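Local coordinates for spore germination protein GerM (Bacillus subtilis subsp. subtilis str. 168, PDB 6GZB), which is of unknown molecular function but affects both sporulation and germination, and contains two GerMN domains in tandem, at residues A[143-148]-A[200-205]; A[213-218]-A[292-297]; A[191-196]-A[219-224]; A[232-237]-A[253-258]; A[156-161]-A[173-178]. All coordinates share one frame; numbering follows the deposited sequence.

How the interactions relate
Along the chain, interaction 5 falls within the loop that interaction 1 closes and precedes interactions 2, 3 and 4; the segments of interaction 3 alternate with those of interactions 1 and 2. Interaction 1 joins helix 136-147 to strand 198-208. That strand pairs antiparallel with strand 213-223, which serves both interactions 2 and 3, whose centres are about 21 Å apart. Interactions 2 and 4 touch through helices 289-299 and 229-239, and Lys-220 of strand 213-223 makes a salt bridge with Glu-236 of the latter. The centres of interactions 4 and 5 are about 36 Å apart. The hairpin lies centrally and meets helix 136-147, consistent with closely packed tandem domains.

Interaction 1. Residues A[143-148]-A[200-205]; sequences VTWTLT and PLTVYY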
# COMPACT_ATOMS: atom_id res chain seq x y z
N VAL A 143 -0.26 9.24 -6.60
CA VAL A 143 0.60 9.29 -7.77
C VAL A 143 1.86 8.46 -7.55
O VAL A 143 2.26 7.66 -8.39
CB VAL A 143 0.97 10.74 -8.11
CG1 VAL A 143 2.07 10.78 -9.16
CG2 VAL A 143 -0.25 11.50 -8.59
N THR A 144 2.45 8.60 -6.37
CA THR A 144 3.69 7.92 -6.06
C THR A 144 3.50 6.41 -6.06
O THR A 144 4.30 5.67 -6.64
CB THR A 144 4.26 8.36 -4.69
OG1 THR A 144 4.54 9.77 -4.73
CG2 THR A 144 5.55 7.61 -4.39
N TRP A 145 2.44 5.94 -5.41
CA TRP A 145 2.24 4.51 -5.27
C TRP A 145 1.74 3.90 -6.57
O TRP A 145 2.10 2.76 -6.90
CB TRP A 145 1.29 4.19 -4.11
CG TRP A 145 1.96 4.25 -2.78
CD1 TRP A 145 2.50 5.35 -2.19
CD2 TRP A 145 2.18 3.17 -1.87
NE1 TRP A 145 3.08 5.02 -1.00
CE2 TRP A 145 2.88 3.69 -0.77
CE3 TRP A 145 1.85 1.81 -1.89
CZ2 TRP A 145 3.28 2.89 0.31
CZ3 TRP A 145 2.24 1.02 -0.81
CH2 TRP A 145 2.96 1.56 0.26
N THR A 146 0.98 4.67 -7.33
CA THR A 146 0.52 4.19 -8.64
C THR A 146 1.69 4.02 -9.63
O THR A 146 1.80 2.99 -10.30
CB THR A 146 -0.56 5.11 -9.23
OG1 THR A 146 -1.69 5.16 -8.35
CG2 THR A 146 -1.01 4.58 -10.59
N LEU A 147 2.60 4.99 -9.66
CA LEU A 147 3.75 4.92 -10.56
C LEU A 147 4.72 3.82 -10.16
O LEU A 147 5.26 3.12 -11.01
CB LEU A 147 4.48 6.27 -10.61
CG LEU A 147 3.79 7.34 -11.44
CD1 LEU A 147 4.54 8.66 -11.36
CD2 LEU A 147 3.66 6.88 -12.88
N THR A 148 4.93 3.64 -8.86
CA THR A 148 5.96 2.73 -8.38
C THR A 148 5.52 1.28 -8.36
O THR A 148 6.28 0.40 -7.96
CB THR A 148 6.48 3.12 -6.98
OG1 THR A 148 5.39 3.33 -6.08
CG2 THR A 148 7.31 4.40 -7.07
N PRO A 200 9.32 5.23 10.41
CA PRO A 200 8.08 4.86 9.73
C PRO A 200 8.09 3.39 9.33
O PRO A 200 9.13 2.87 8.93
CB PRO A 200 8.08 5.75 8.48
CG PRO A 200 9.53 5.95 8.20
CD PRO A 200 10.19 6.05 9.54
N LEU A 201 6.93 2.76 9.40
CA LEU A 201 6.78 1.40 8.91
C LEU A 201 5.34 1.22 8.43
O LEU A 201 4.39 1.54 9.14
CB LEU A 201 7.07 0.39 10.02
CG LEU A 201 7.24 -1.06 9.56
CD1 LEU A 201 8.54 -1.23 8.79
CD2 LEU A 201 7.17 -2.02 10.74
N THR A 202 5.20 0.70 7.22
CA THR A 202 3.90 0.51 6.62
C THR A 202 3.32 -0.84 7.02
O THR A 202 4.01 -1.87 6.97
CB THR A 202 3.97 0.63 5.10
OG1 THR A 202 4.26 1.99 4.77
CG2 THR A 202 2.65 0.22 4.45
N VAL A 203 2.08 -0.80 7.48
CA VAL A 203 1.37 -1.98 7.96
C VAL A 203 -0.02 -1.98 7.33
O VAL A 203 -0.67 -0.94 7.23
CB VAL A 203 1.23 -1.91 9.50
CG1 VAL A 203 0.35 -3.02 10.03
CG2 VAL A 203 2.61 -1.96 10.15
N TYR A 204 -0.45 -3.15 6.86
CA TYR A 204 -1.75 -3.27 6.19
C TYR A 204 -2.83 -3.72 7.16
O TYR A 204 -2.68 -4.70 7.88
CB TYR A 204 -1.67 -4.27 5.03
CG TYR A 204 -1.04 -3.70 3.79
CD1 TYR A 204 0.34 -3.68 3.62
CD2 TYR A 204 -1.82 -3.23 2.76
CE1 TYR A 204 0.91 -3.19 2.46
CE2 TYR A 204 -1.27 -2.75 1.59
CZ TYR A 204 0.10 -2.70 1.46
OH TYR A 204 0.64 -2.21 0.28
N TYR A 205 -3.92 -2.96 7.18
CA TYR A 205 -5.08 -3.34 7.95
C TYR A 205 -6.24 -3.62 7.02
O TYR A 205 -6.17 -3.37 5.82
CB TYR A 205 -5.45 -2.24 8.94
CG TYR A 205 -4.39 -1.99 9.98
CD1 TYR A 205 -4.19 -2.89 11.01
CD2 TYR A 205 -3.58 -0.87 9.91
CE1 TYR A 205 -3.22 -2.65 11.97
CE2 TYR A 205 -2.59 -0.64 10.84
CZ TYR A 205 -2.43 -1.52 11.89
OH TYR A 205 -1.43 -1.29 12.80
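Trp-145 brings the six-membered end of its indole up to the hydroxyl of Tyr-204 and the CG2 methyl of Thr-202. A helix here meets one strand of a β-hairpin, an arrangement consistent with a contact between the two tandem GerMN domains. The backbones stay well apart, with the CA atoms of Trp-145 and Thr-202 12.7 Å from each other, and large side chains span the distance. Atom CZ3 of Trp-145 comes to 3.8 Å from OH of Tyr-204, which sits at the edge of the indole and close to its plane, so the rings do not stack. The CG2 methyl of Thr-202 approaches the same ring obliquely, 4.4 Å from CH2 of Trp-145. In both aromatic residues CG is anti to the carbonyl carbon (chi1 -80° in Trp-145 and -78° in Tyr-204), and with these rotamers the two side chains approach each other from opposite directions. The strongest polar partner of the Tyr-204 hydroxyl is Glu-301, probably of the same domain, while the ring of Tyr-57 meets the indole at a steep inclination. At the end of the helix, Arg-181 binds both the carbonyl of Trp-145 and the hydroxyl of Thr-148. That hydroxyl also donates back along the chain: Thr-148 OG1 lies 2.6 Å from Thr-144 O, a carbonyl that Thr-148 N reaches from the opposite face at 3.1 Å.

Interaction 2. Residues A[213-218]-A[292-297]; sequences EYYVPV and LNSIVL
Across one side of helix 289-299 lies the ring of Tyr-215, received at three different points by Asn-293, Ser-294 and Leu-297; this is a helix packed on a β-hairpin strand. The two axes are 9.8 Å apart at their closest. CG of Tyr-215 stands anti to its carbonyl carbon (chi1 -65°), which carries the phenol toward the N-terminal side of the helix segment, where Asn-293 lies. These two side chains cross at about a right angle, and the ring and amide planes are 69° apart. From this crossed position Asn-293 ND2 donates to the hydroxyl of Tyr-215, ND2 to OH being 3.2 Å with an N-H...O angle of 152°. The acceptor is tilted a little from the amide plane. Close to the bond, CB of Asn-293 leans obliquely on the ring, 3.5 Å from CZ of Tyr-215. Ser-294 arrives differently: its OG lies near the ring plane at the edge, 3.7 Å from CE1 of Tyr-215, although its hydrogen bond goes to the carbonyl of Glu-290 one turn earlier. Leu-297 CD1 lies 3.6 Å from Tyr-215 CB. Polar at its hydroxyl and apolar at CB, the tyrosine ties strand to helix. Strand 213-223 pairs with strand 198-208, whose Tyr-204 also packs on Leu-297. Leu-237 of helix 229-239 touches Ser-294, while Ile-295 takes the helix onto Leu-270 and Phe-272 of strand 267-272.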
# COMPACT_ATOMS: atom_id res chain seq x y z
N GLU A 213 -13.91 -6.97 1.12
CA GLU A 213 -12.79 -6.63 1.97
C GLU A 213 -11.63 -6.13 1.12
O GLU A 213 -11.43 -6.57 -0.01
CB GLU A 213 -12.31 -7.86 2.74
CG GLU A 213 -13.27 -8.39 3.79
CD GLU A 213 -12.72 -9.63 4.48
OE1 GLU A 213 -12.10 -10.46 3.79
OE2 GLU A 213 -12.84 -9.75 5.72
N TYR A 214 -10.85 -5.21 1.67
CA TYR A 214 -9.65 -4.76 1.01
C TYR A 214 -8.61 -4.31 2.02
O TYR A 214 -8.90 -4.18 3.20
CB TYR A 214 -9.97 -3.63 0.01
CG TYR A 214 -10.69 -2.44 0.60
CD1 TYR A 214 -9.98 -1.35 1.08
CD2 TYR A 214 -12.07 -2.35 0.57
CE1 TYR A 214 -10.63 -0.25 1.61
CE2 TYR A 214 -12.73 -1.23 1.05
CZ TYR A 214 -12.01 -0.19 1.57
OH TYR A 214 -12.64 0.94 2.03
N TYR A 215 -7.37 -4.23 1.58
CA TYR A 215 -6.26 -4.05 2.49
C TYR A 215 -5.71 -2.65 2.36
O TYR A 215 -5.41 -2.20 1.26
CB TYR A 215 -5.19 -5.11 2.22
CG TYR A 215 -5.71 -6.50 2.52
CD1 TYR A 215 -5.69 -7.00 3.82
CD2 TYR A 215 -6.37 -7.24 1.55
CE1 TYR A 215 -6.23 -8.23 4.11
CE2 TYR A 215 -6.92 -8.47 1.84
CZ TYR A 215 -6.87 -8.95 3.13
OH TYR A 215 -7.38 -10.19 3.42
N VAL A 216 -5.64 -1.95 3.49
CA VAL A 216 -5.28 -0.55 3.53
C VAL A 216 -3.93 -0.37 4.23
O VAL A 216 -3.75 -0.81 5.37
CB VAL A 216 -6.32 0.25 4.32
CG1 VAL A 216 -5.93 1.72 4.39
CG2 VAL A 216 -7.70 0.08 3.70
N PRO A 217 -2.97 0.23 3.53
CA PRO A 217 -1.64 0.42 4.09
C PRO A 217 -1.60 1.69 4.93
O PRO A 217 -2.16 2.71 4.53
CB PRO A 217 -0.77 0.58 2.85
CG PRO A 217 -1.66 1.19 1.84
CD PRO A 217 -3.06 0.72 2.14
N VAL A 218 -1.01 1.61 6.12
CA VAL A 218 -0.92 2.74 7.02
C VAL A 218 0.51 2.81 7.55
O VAL A 218 1.06 1.82 8.04
CB VAL A 218 -1.89 2.57 8.21
CG1 VAL A 218 -1.64 3.63 9.26
CG2 VAL A 218 -3.33 2.62 7.74
N LEU A 292 -3.32 -13.80 7.01
CA LEU A 292 -2.24 -14.17 6.12
C LEU A 292 -1.93 -13.10 5.07
O LEU A 292 -0.77 -12.76 4.86
CB LEU A 292 -2.56 -15.49 5.42
CG LEU A 292 -1.44 -16.12 4.59
CD1 LEU A 292 -0.22 -16.38 5.47
CD2 LEU A 292 -1.94 -17.39 3.94
N ASN A 293 -2.95 -12.57 4.41
CA ASN A 293 -2.76 -11.48 3.46
C ASN A 293 -2.12 -10.24 4.09
O ASN A 293 -1.29 -9.58 3.46
CB ASN A 293 -4.10 -11.09 2.83
CG ASN A 293 -4.52 -12.03 1.74
OD1 ASN A 293 -3.70 -12.47 0.94
ND2 ASN A 293 -5.82 -12.32 1.68
N SER A 294 -2.59 -9.87 5.27
CA SER A 294 -2.05 -8.74 6.01
C SER A 294 -0.57 -8.92 6.28
O SER A 294 0.23 -8.02 6.06
CB SER A 294 -2.80 -8.56 7.33
OG SER A 294 -4.03 -7.92 7.10
N ILE A 295 -0.20 -10.11 6.76
CA ILE A 295 1.20 -10.43 7.01
C ILE A 295 2.04 -10.28 5.75
O ILE A 295 3.08 -9.63 5.75
CB ILE A 295 1.35 -11.86 7.54
CG1 ILE A 295 0.82 -11.94 8.97
CG2 ILE A 295 2.81 -12.27 7.47
CD1 ILE A 295 0.67 -13.36 9.48
N VAL A 296 1.58 -10.89 4.67
CA VAL A 296 2.36 -10.96 3.46
C VAL A 296 2.47 -9.61 2.77
O VAL A 296 3.55 -9.23 2.31
CB VAL A 296 1.76 -12.00 2.48
CG1 VAL A 296 2.48 -11.95 1.14
CG2 VAL A 296 1.87 -13.38 3.08
N LEU A 297 1.36 -8.88 2.69
CA LEU A 297 1.39 -7.54 2.11
C LEU A 297 2.32 -6.62 2.91
O LEU A 297 3.02 -5.79 2.35
CB LEU A 297 -0.01 -6.92 2.04
CG LEU A 297 -0.94 -7.52 0.98
CD1 LEU A 297 -2.36 -7.01 1.18
CD2 LEU A 297 -0.46 -7.20 -0.43

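Interaction 3. Residues A[191-196]-A[219-224]; sequences GVNDLT and TKRIDN
A methyl set over a flat cation forms the close-packed part of this otherwise loose surface contact: CD2 of Leu-195 stands above the centre of one face of the Arg-221 guanidinium, 3.5 Å from CZ of Arg-221, the two side chains being nearly perpendicular. The arginine gets there by folding: its chain is bent at chi2 (-49°) and again at chi3 (-62°), bringing the flat group back beside the loop, where Thr-198 OG1 takes the hydrogen bond from NE. Toward either end the fit slackens. Asn-193 brings its OD1 only to within 3.9 Å of the aliphatic CG of Arg-221, and at the other end Asn-224 ND2 approaches Thr-196 O at an angle too poor for a hydrogen bond. There, a water accepts from Asn-224 ND2 at 3.0 Å and reaches Leu-195 O by a weak bond. The loop carries its own brace: Asp-194 OD1 takes Thr-196 OG1 (2.7 Å) through its syn lone pair and Thr-196 N (3.0 Å) on the anti side, somewhat out of the carboxylate plane. The bond from Thr-196 N makes this an Asx turn, which the hydroxyl reinforces, in the approach to a β-hairpin just ahead of strand 198-208.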
# COMPACT_ATOMS: atom_id res chain seq x y z
N GLY A 191 -2.33 12.11 18.01
CA GLY A 191 -1.55 12.08 19.25
C GLY A 191 -0.17 12.69 19.05
O GLY A 191 0.11 13.28 18.01
N VAL A 192 0.67 12.60 20.07
CA VAL A 192 2.00 13.17 20.00
C VAL A 192 2.97 12.14 19.43
O VAL A 192 3.11 11.04 19.97
CB VAL A 192 2.49 13.65 21.39
CG1 VAL A 192 3.97 14.01 21.34
CG2 VAL A 192 1.68 14.85 21.83
N ASN A 193 3.61 12.48 18.31
CA ASN A 193 4.51 11.55 17.65
C ASN A 193 5.93 12.10 17.62
O ASN A 193 6.19 13.13 17.01
CB ASN A 193 4.02 11.26 16.24
CG ASN A 193 2.71 10.51 16.25
OD1 ASN A 193 2.67 9.33 16.59
ND2 ASN A 193 1.61 11.22 15.95
N ASP A 194 6.83 11.44 18.34
CA ASP A 194 8.22 11.87 18.41
C ASP A 194 8.97 11.29 17.22
O ASP A 194 9.36 10.14 17.25
CB ASP A 194 8.84 11.37 19.71
CG ASP A 194 10.26 11.88 19.92
OD1 ASP A 194 10.89 12.37 18.96
OD2 ASP A 194 10.77 11.67 21.04
N LEU A 195 9.19 12.12 16.21
CA LEU A 195 9.80 11.68 14.97
C LEU A 195 11.30 11.45 15.10
O LEU A 195 11.91 10.84 14.23
CB LEU A 195 9.52 12.67 13.85
CG LEU A 195 8.04 12.99 13.59
CD1 LEU A 195 7.88 13.86 12.36
CD2 LEU A 195 7.24 11.70 13.44
N THR A 196 11.90 11.92 16.19
CA THR A 196 13.33 11.69 16.41
C THR A 196 13.56 10.33 17.00
O THR A 196 14.64 9.77 16.88
CB THR A 196 13.98 12.75 17.34
OG1 THR A 196 13.58 12.52 18.70
CG2 THR A 196 13.58 14.15 16.93
N THR A 219 1.13 3.99 7.43
CA THR A 219 2.48 4.19 7.97
C THR A 219 2.41 4.52 9.47
O THR A 219 1.88 5.55 9.86
CB THR A 219 3.20 5.32 7.24
OG1 THR A 219 3.25 5.03 5.84
CG2 THR A 219 4.62 5.46 7.77
N LYS A 220 2.94 3.62 10.28
CA LYS A 220 2.97 3.81 11.72
C LYS A 220 4.36 4.26 12.17
O LYS A 220 5.32 4.18 11.40
CB LYS A 220 2.62 2.49 12.41
CG LYS A 220 1.31 1.90 11.91
CD LYS A 220 0.78 0.85 12.87
CE LYS A 220 0.05 1.50 14.02
NZ LYS A 220 -0.90 0.55 14.67
N ARG A 221 4.45 4.74 13.41
CA ARG A 221 5.73 5.09 14.00
C ARG A 221 6.20 3.95 14.88
O ARG A 221 5.50 3.54 15.79
CB ARG A 221 5.61 6.37 14.83
CG ARG A 221 5.13 7.60 14.08
CD ARG A 221 5.89 7.85 12.78
NE ARG A 221 7.31 8.09 12.97
CZ ARG A 221 8.11 8.64 12.05
NH1 ARG A 221 7.63 8.99 10.87
NH2 ARG A 221 9.40 8.82 12.31
N ILE A 222 7.38 3.41 14.59
CA ILE A 222 7.96 2.35 15.40
C ILE A 222 9.14 2.90 16.22
O ILE A 222 9.99 3.62 15.69
CB ILE A 222 8.51 1.22 14.50
CG1 ILE A 222 7.47 0.78 13.46
CG2 ILE A 222 8.99 0.05 15.34
CD1 ILE A 222 6.18 0.24 14.06
N ASP A 223 9.21 2.52 17.49
CA ASP A 223 10.31 2.93 18.36
C ASP A 223 11.65 2.51 17.78
O ASP A 223 11.82 1.39 17.32
CB ASP A 223 10.15 2.34 19.76
CG ASP A 223 9.17 3.11 20.62
OD1 ASP A 223 9.00 4.33 20.38
OD2 ASP A 223 8.56 2.50 21.52
N ASN A 224 12.61 3.43 17.80
CA ASN A 224 13.90 3.19 17.19
C ASN A 224 14.71 2.14 17.94
O ASN A 224 15.65 1.56 17.40
CB ASN A 224 14.69 4.50 17.10
CG ASN A 224 14.23 5.36 15.95
OD1 ASN A 224 13.45 4.91 15.12
ND2 ASN A 224 14.73 6.59 15.88
O HOH W 1 13.97 8.16 13.44

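Interaction 4. Residues A[232-237]-A[253-258]; sequences AAINEL and EDVKLV
Helix and extended chain face each other here: 232-237 is regular helix, whereas 253-258 belongs to no regular helix or strand yet runs nearly straight from Val-255 to Leu-257. Within the second GerMN domain, a helix thus packs on an extended loop segment that backbone bonds of Lys-256 with Asn-273 and Val-258 with Asp-271 join to strand 267-272 and the residue after it. With backbone angles of the extended kind, Val-255 and Leu-257 both direct their side chains toward the helix, and Lys-256 between them is turned the other way. Ile-234 is the helix residue that meets them. Its CG2 branch, anti to the backbone N because CG1 takes chi1 -64°, does the touching. CG2 of Ile-234 lies 4.1 Å from CG of Leu-257 and 4.2 Å from its CD2, the leucine lying athwart the isoleucine. Contact with the valine is lighter, Ile-234 CG2 standing 4.5 Å from Val-255 CG1. The other branch of Ile-234 points toward helix 289-299, CD1 packing against Ile-295. Phe-272 touches Ile-234, Val-255 and Leu-257 alike and so closes a small apolar cluster with no hydrogen bond across the segments. On the outer side Lys-256 curls back on its own loop: NZ donates to Asp-254 O at 3.2 Å, tilted 24° from the carbonyl plane, and Asn-273 ND2 binds that same oxygen.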
# COMPACT_ATOMS: atom_id res chain seq x y z
N ALA A 232 8.46 -5.95 14.59
CA ALA A 232 7.68 -4.74 14.82
C ALA A 232 6.37 -4.78 14.03
O ALA A 232 5.31 -4.46 14.57
CB ALA A 232 8.50 -3.51 14.43
N ALA A 233 6.47 -5.13 12.75
CA ALA A 233 5.29 -5.25 11.88
C ALA A 233 4.26 -6.23 12.44
O ALA A 233 3.07 -5.92 12.53
CB ALA A 233 5.71 -5.67 10.49
N ILE A 234 4.73 -7.39 12.85
CA ILE A 234 3.85 -8.40 13.44
C ILE A 234 3.19 -7.89 14.72
O ILE A 234 1.99 -8.07 14.90
CB ILE A 234 4.61 -9.71 13.73
CG1 ILE A 234 5.11 -10.34 12.43
CG2 ILE A 234 3.72 -10.69 14.47
CD1 ILE A 234 4.04 -10.48 11.38
N ASN A 235 3.97 -7.25 15.58
CA ASN A 235 3.40 -6.69 16.82
C ASN A 235 2.34 -5.63 16.52
O ASN A 235 1.30 -5.58 17.19
CB ASN A 235 4.50 -6.08 17.72
CG ASN A 235 5.43 -7.13 18.30
OD1 ASN A 235 5.11 -8.32 18.32
ND2 ASN A 235 6.62 -6.71 18.70
N GLU A 236 2.57 -4.81 15.50
CA GLU A 236 1.58 -3.79 15.13
C GLU A 236 0.31 -4.42 14.55
O GLU A 236 -0.80 -3.90 14.74
CB GLU A 236 2.16 -2.79 14.11
CG GLU A 236 3.24 -1.87 14.66
CD GLU A 236 2.77 -1.06 15.85
OE1 GLU A 236 1.59 -0.67 15.87
OE2 GLU A 236 3.55 -0.85 16.79
N LEU A 237 0.48 -5.50 13.81
CA LEU A 237 -0.68 -6.21 13.26
C LEU A 237 -1.54 -6.80 14.37
O LEU A 237 -2.77 -6.70 14.32
CB LEU A 237 -0.24 -7.31 12.30
CG LEU A 237 0.20 -6.82 10.92
CD1 LEU A 237 0.83 -7.94 10.11
CD2 LEU A 237 -0.97 -6.24 10.16
N GLU A 253 -5.07 -10.09 19.76
CA GLU A 253 -4.06 -9.28 20.41
C GLU A 253 -2.96 -10.11 21.06
O GLU A 253 -1.87 -9.59 21.33
CB GLU A 253 -4.70 -8.37 21.46
CG GLU A 253 -5.63 -7.33 20.86
CD GLU A 253 -5.88 -6.17 21.80
OE1 GLU A 253 -5.73 -5.01 21.35
OE2 GLU A 253 -6.19 -6.41 22.98
N ASP A 254 -3.22 -11.39 21.28
CA ASP A 254 -2.25 -12.24 21.98
C ASP A 254 -1.22 -12.83 21.03
O ASP A 254 -0.28 -13.50 21.46
CB ASP A 254 -2.96 -13.37 22.73
CG ASP A 254 -3.87 -12.85 23.81
OD1 ASP A 254 -3.49 -11.87 24.49
OD2 ASP A 254 -4.98 -13.40 23.97
N VAL A 255 -1.38 -12.58 19.74
CA VAL A 255 -0.44 -13.09 18.75
C VAL A 255 0.96 -12.58 19.03
O VAL A 255 1.16 -11.39 19.22
CB VAL A 255 -0.87 -12.68 17.32
CG1 VAL A 255 0.29 -12.84 16.34
CG2 VAL A 255 -2.09 -13.46 16.88
N LYS A 256 1.93 -13.50 19.08
CA LYS A 256 3.34 -13.17 19.26
C LYS A 256 4.20 -14.10 18.43
O LYS A 256 3.80 -15.24 18.14
CB LYS A 256 3.77 -13.31 20.72
CG LYS A 256 3.06 -12.38 21.69
CD LYS A 256 3.43 -12.69 23.13
CE LYS A 256 2.34 -12.24 24.11
NZ LYS A 256 1.28 -13.27 24.27
N LEU A 257 5.38 -13.63 18.05
CA LEU A 257 6.41 -14.52 17.53
C LEU A 257 7.08 -15.23 18.71
O LEU A 257 7.30 -14.62 19.76
CB LEU A 257 7.44 -13.74 16.72
CG LEU A 257 6.90 -13.02 15.48
CD1 LEU A 257 8.01 -12.25 14.80
CD2 LEU A 257 6.27 -14.00 14.49
N VAL A 258 7.36 -16.51 18.55
CA VAL A 258 7.99 -17.31 19.60
C VAL A 258 9.46 -17.59 19.28
O VAL A 258 10.20 -18.09 20.12
CB VAL A 258 7.26 -18.66 19.81
CG1 VAL A 258 5.85 -18.42 20.33
CG2 VAL A 258 7.22 -19.46 18.52

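Interaction 5. Residues A[156-161]-A[173-178]; sequences VKLRIN and TPISDD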
# COMPACT_ATOMS: atom_id res chain seq x y z
N VAL A 156 9.90 9.10 -7.91
CA VAL A 156 8.95 9.93 -8.64
C VAL A 156 9.30 11.41 -8.47
O VAL A 156 9.64 11.86 -7.38
CB VAL A 156 7.51 9.68 -8.15
CG1 VAL A 156 6.55 10.68 -8.76
CG2 VAL A 156 7.08 8.26 -8.48
N LYS A 157 9.19 12.15 -9.57
CA LYS A 157 9.30 13.60 -9.54
C LYS A 157 8.06 14.19 -10.18
O LYS A 157 7.55 13.66 -11.17
CB LYS A 157 10.54 14.06 -10.31
CG LYS A 157 11.86 13.84 -9.59
CD LYS A 157 13.01 14.39 -10.42
CE LYS A 157 14.37 13.91 -9.92
NZ LYS A 157 14.65 14.36 -8.53
N LEU A 158 7.57 15.27 -9.60
CA LEU A 158 6.31 15.87 -10.04
C LEU A 158 6.59 17.20 -10.74
O LEU A 158 7.41 17.98 -10.29
CB LEU A 158 5.40 16.09 -8.84
CG LEU A 158 4.42 14.99 -8.41
CD1 LEU A 158 4.77 13.62 -8.94
CD2 LEU A 158 4.28 14.95 -6.89
N ARG A 159 5.91 17.45 -11.85
CA ARG A 159 5.96 18.76 -12.49
C ARG A 159 4.58 19.24 -12.87
O ARG A 159 3.68 18.43 -13.10
CB ARG A 159 6.84 18.71 -13.74
CG ARG A 159 8.32 18.53 -13.45
CD ARG A 159 9.10 18.32 -14.73
NE ARG A 159 10.53 18.17 -14.47
CZ ARG A 159 11.46 18.10 -15.41
NH1 ARG A 159 11.14 18.22 -16.69
NH2 ARG A 159 12.73 17.94 -15.06
N ILE A 160 4.41 20.55 -12.94
CA ILE A 160 3.24 21.15 -13.58
C ILE A 160 3.68 22.03 -14.75
O ILE A 160 4.45 22.97 -14.58
CB ILE A 160 2.43 22.00 -12.59
CG1 ILE A 160 2.02 21.17 -11.38
CG2 ILE A 160 1.20 22.59 -13.26
CD1 ILE A 160 1.37 21.99 -10.28
N ASN A 161 3.27 21.64 -15.95
CA ASN A 161 3.69 22.32 -17.17
C ASN A 161 5.20 22.52 -17.22
O ASN A 161 5.68 23.57 -17.62
CB ASN A 161 2.96 23.65 -17.30
CG ASN A 161 1.53 23.49 -17.79
OD1 ASN A 161 0.61 24.15 -17.29
ND2 ASN A 161 1.33 22.60 -18.75
N THR A 173 2.56 21.55 0.95
CA THR A 173 3.17 20.32 1.43
C THR A 173 4.48 20.05 0.68
O THR A 173 4.48 19.97 -0.54
CB THR A 173 2.24 19.10 1.23
OG1 THR A 173 1.01 19.34 1.90
CG2 THR A 173 2.89 17.82 1.77
N PRO A 174 5.58 19.92 1.42
CA PRO A 174 6.88 19.68 0.79
C PRO A 174 6.94 18.35 0.07
O PRO A 174 6.40 17.37 0.56
CB PRO A 174 7.85 19.69 1.97
CG PRO A 174 7.18 20.51 3.02
CD PRO A 174 5.72 20.21 2.86
N ILE A 175 7.60 18.33 -1.07
CA ILE A 175 7.94 17.10 -1.76
C ILE A 175 9.46 17.00 -1.89
O ILE A 175 10.10 17.91 -2.39
CB ILE A 175 7.38 17.10 -3.19
CG1 ILE A 175 5.88 17.39 -3.19
CG2 ILE A 175 7.69 15.77 -3.87
CD1 ILE A 175 5.40 17.91 -4.53
N SER A 176 10.03 15.89 -1.43
CA SER A 176 11.47 15.68 -1.50
C SER A 176 11.93 15.26 -2.90
O SER A 176 11.12 14.81 -3.73
CB SER A 176 11.88 14.63 -0.47
OG SER A 176 11.14 13.43 -0.62
N ASP A 177 13.20 15.49 -3.20
CA ASP A 177 13.76 15.17 -4.51
C ASP A 177 13.62 13.67 -4.77
O ASP A 177 13.35 13.25 -5.89
CB ASP A 177 15.24 15.56 -4.57
CG ASP A 177 15.44 17.06 -4.71
OD1 ASP A 177 14.55 17.82 -4.26
OD2 ASP A 177 16.49 17.50 -5.23
N ASP A 178 13.87 12.89 -3.73
CA ASP A 178 13.67 11.46 -3.76
C ASP A 178 12.28 11.15 -3.19
O ASP A 178 12.06 11.26 -1.99
CB ASP A 178 14.75 10.77 -2.92
CG ASP A 178 14.67 9.25 -3.00
OD1 ASP A 178 13.58 8.69 -2.73
OD2 ASP A 178 15.67 8.62 -3.38
O HOH W 2 10.33 14.37 -6.21
O HOH W 3 12.14 11.04 -6.74
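Strand 155-160, an inner strand of the first domain's four-stranded mixed sheet, is flanked here by the long loop that leads on to strand 198-208. Polar contacts lie at one end, apolar packing at the other. Lys-157 provides the direct bond between them, NZ donating to Asp-177 O at 3.1 Å. Its chain is extended until chi4 (-62°), where a final bend swings the ammonium over to the carbonyl, which it meets 34° out of the carbonyl plane. The carboxylate of Asp-177 stays further off, its OD2 4.9 Å from Lys-157 NZ, so the loop is caught by its backbone and opposite charges are merely near. The carbonyl of Asp-177 is gripped a second time by a water that donates to it at 2.7 Å and to Val-156 O, also at 2.7 Å. Another water lies between Val-156 O and Ser-176 O, so that the strand carbonyl is joined to loop carbonyls. Deeper in, Leu-158 and Ile-175 meet methyl to methyl, with CD2 of Leu-158 3.9 Å from CD1 of Ile-175. Within the loop Ser-176 OG donates to Asp-178 O at 2.7 Å, from well above the carbonyl plane. Beside the start of the strand the returning loop takes its place through backbone bonding of Val-156 with Leu-179, while further along Leu-158 pairs with Leu-165. Leu-158 also packs on Val-143, completing a mixed sheet with helix 136-147 laid against it.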